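Local coordinates for protein 3'-5' exonuclease crn-4 (Caenorhabditis elegans, PDB 5DK5) that digests RNA and DNA from the 3' end as a metal-dependent DEDDh exonuclease and takes part in apoptotic DNA degradation, at residues T20-D25 with G114-V119. Sequence-based numbering, arbitrary orientation.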
loop_
_atom_site.group_PDB
_atom_site.type_symbol
_atom_site.label_atom_id
_atom_site.label_comp_id
_atom_site.label_asym_id
_atom_site.label_seq_id
_atom_site.Cartn_x
_atom_site.Cartn_y
_atom_site.Cartn_z
ATOM N N THR B 20 -1.282 1.578 -38.626
ATOM C CA THR B 20 -0.547 1.187 -37.427
ATOM C C THR B 20 -1.489 0.982 -36.245
ATOM O O THR B 20 -2.369 1.803 -35.988
ATOM C CB THR B 20 0.507 2.243 -37.041
ATOM O OG1 THR B 20 1.364 2.501 -38.158
ATOM C CG2 THR B 20 1.349 1.766 -35.860
ATOM N N LEU B 21 -1.293 -0.126 -35.535
ATOM C CA LEU B 21 -2.030 -0.412 -34.310
ATOM C C LEU B 21 -1.062 -0.653 -33.155
ATOM O O LEU B 21 -0.178 -1.505 -33.237
ATOM C CB LEU B 21 -2.942 -1.625 -34.494
ATOM C CG LEU B 21 -4.078 -1.475 -35.508
ATOM C CD1 LEU B 21 -4.816 -2.793 -35.664
ATOM C CD2 LEU B 21 -5.040 -0.369 -35.092
ATOM N N LEU B 22 -1.242 0.107 -32.080
ATOM C CA LEU B 22 -0.388 0.001 -30.905
ATOM C C LEU B 22 -1.094 -0.784 -29.811
ATOM O O LEU B 22 -2.046 -0.300 -29.209
ATOM C CB LEU B 22 -0.006 1.389 -30.390
ATOM C CG LEU B 22 0.694 2.314 -31.388
ATOM C CD1 LEU B 22 0.979 3.663 -30.745
ATOM C CD2 LEU B 22 1.980 1.688 -31.913
ATOM N N ILE B 23 -0.625 -1.999 -29.556
ATOM C CA ILE B 23 -1.204 -2.819 -28.504
ATOM C C ILE B 23 -0.720 -2.298 -27.152
ATOM O O ILE B 23 0.452 -2.441 -26.810
ATOM C CB ILE B 23 -0.836 -4.305 -28.667
ATOM C CG1 ILE B 23 -1.436 -4.871 -29.956
ATOM C CG2 ILE B 23 -1.335 -5.121 -27.478
ATOM C CD1 ILE B 23 -0.586 -4.648 -31.192
ATOM N N LEU B 24 -1.632 -1.698 -26.394
ATOM C CA LEU B 24 -1.291 -1.017 -25.148
ATOM C C LEU B 24 -1.677 -1.841 -23.923
ATOM O O LEU B 24 -2.688 -2.543 -23.931
ATOM C CB LEU B 24 -1.978 0.350 -25.104
ATOM C CG LEU B 24 -1.850 1.170 -23.820
ATOM C CD1 LEU B 24 -1.800 2.650 -24.160
ATOM C CD2 LEU B 24 -3.008 0.894 -22.871
ATOM N N ASP B 25 -0.873 -1.738 -22.866
ATOM C CA ASP B 25 -1.141 -2.455 -21.624
ATOM C C ASP B 25 -0.594 -1.721 -20.402
ATOM O O ASP B 25 0.587 -1.377 -20.348
ATOM C CB ASP B 25 -0.541 -3.857 -21.674
ATOM C CG ASP B 25 -0.837 -4.659 -20.423
ATOM O OD1 ASP B 25 -0.111 -4.503 -19.420
ATOM O OD2 ASP B 25 -1.804 -5.444 -20.443
ATOM N N GLY B 114 -4.425 10.551 -35.331
ATOM C CA GLY B 114 -5.621 9.930 -35.873
ATOM C C GLY B 114 -5.377 8.854 -36.916
ATOM O O GLY B 114 -6.324 8.223 -37.386
ATOM N N LYS B 115 -4.114 8.640 -37.279
ATOM C CA LYS B 115 -3.757 7.622 -38.267
ATOM C C LYS B 115 -3.232 6.350 -37.604
ATOM O O LYS B 115 -2.718 5.453 -38.271
ATOM C CB LYS B 115 -2.726 8.176 -39.249
ATOM C CG LYS B 115 -3.301 9.224 -40.186
ATOM C CD LYS B 115 -2.343 9.565 -41.310
ATOM C CE LYS B 115 -2.942 10.598 -42.250
ATOM N NZ LYS B 115 -2.007 10.969 -43.346
ATOM N N PHE B 116 -3.365 6.287 -36.284
ATOM C CA PHE B 116 -3.073 5.074 -35.535
ATOM C C PHE B 116 -4.061 4.973 -34.380
ATOM O O PHE B 116 -4.636 5.979 -33.963
ATOM C CB PHE B 116 -1.632 5.076 -35.021
ATOM C CG PHE B 116 -1.378 6.082 -33.935
ATOM C CD1 PHE B 116 -1.062 7.392 -34.245
ATOM C CD2 PHE B 116 -1.454 5.713 -32.601
ATOM C CE1 PHE B 116 -0.829 8.318 -33.248
ATOM C CE2 PHE B 116 -1.221 6.635 -31.599
ATOM C CZ PHE B 116 -0.909 7.938 -31.922
ATOM N N ALA B 117 -4.264 3.761 -33.874
ATOM C CA ALA B 117 -5.187 3.538 -32.765
ATOM C C ALA B 117 -4.633 2.503 -31.795
ATOM O O ALA B 117 -3.906 1.590 -32.190
ATOM C CB ALA B 117 -6.541 3.097 -33.287
ATOM N N PHE B 118 -4.984 2.655 -30.522
ATOM C CA PHE B 118 -4.542 1.725 -29.496
ATOM C C PHE B 118 -5.484 0.531 -29.399
ATOM O O PHE B 118 -6.694 0.666 -29.576
ATOM C CB PHE B 118 -4.437 2.429 -28.141
ATOM C CG PHE B 118 -3.311 3.415 -28.062
ATOM C CD1 PHE B 118 -2.024 2.991 -27.782
ATOM C CD2 PHE B 118 -3.536 4.763 -28.279
ATOM C CE1 PHE B 118 -0.983 3.895 -27.715
ATOM C CE2 PHE B 118 -2.498 5.671 -28.215
ATOM C CZ PHE B 118 -1.220 5.236 -27.932
ATOM N N VAL B 119 -4.908 -0.636 -29.127
ATOM C CA VAL B 119 -5.669 -1.866 -28.952
ATOM C C VAL B 119 -5.465 -2.397 -27.538
ATOM O O VAL B 119 -4.338 -2.445 -27.042
ATOM C CB VAL B 119 -5.246 -2.940 -29.970
ATOM C CG1 VAL B 119 -6.082 -4.203 -29.802
ATOM C CG2 VAL B 119 -5.366 -2.398 -31.390
#
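L22 N hydrogen-bonds to A117 O and V119 N to L22 O (2.9 Å), joining strands 20-28 and 116-120 as parallel neighbours inside the mixed sheet of the RNase H-like exonuclease fold. L24 N then hydrogen-bonds to V119 O. On one face, L22 touches two phenylalanines, crossing each obliquely: its CD1 lies 3.6 Å from F118 CE1 and 3.7 Å from F116 CD2. F116 turns CG between its own N and carbonyl carbon (chi1 70°), whereas F118 sets CG beside N (chi1 -70°); with these differing first torsions F118 CZ lies at the edge of the F116 ring, in its plane. L24 CD1 reaches F118 CD1 at 3.6 Å; leucine suits both places because its methyls extend far enough to touch ring carbons. An alanine in place of F118 would probably open a gap beside L22 and L24 and deprive F145 of its edge-to-face partner. The other face carries L21, A117, I23 and V119, with helix 191-207 packing on I23. Just past L24, strand 20-28 carries D25, a buried magnesium ligand. A117 offers only CB to L21 CD2 (4.2 Å), and next to it L21 CB touches V119 CG2 at 4.0 Å.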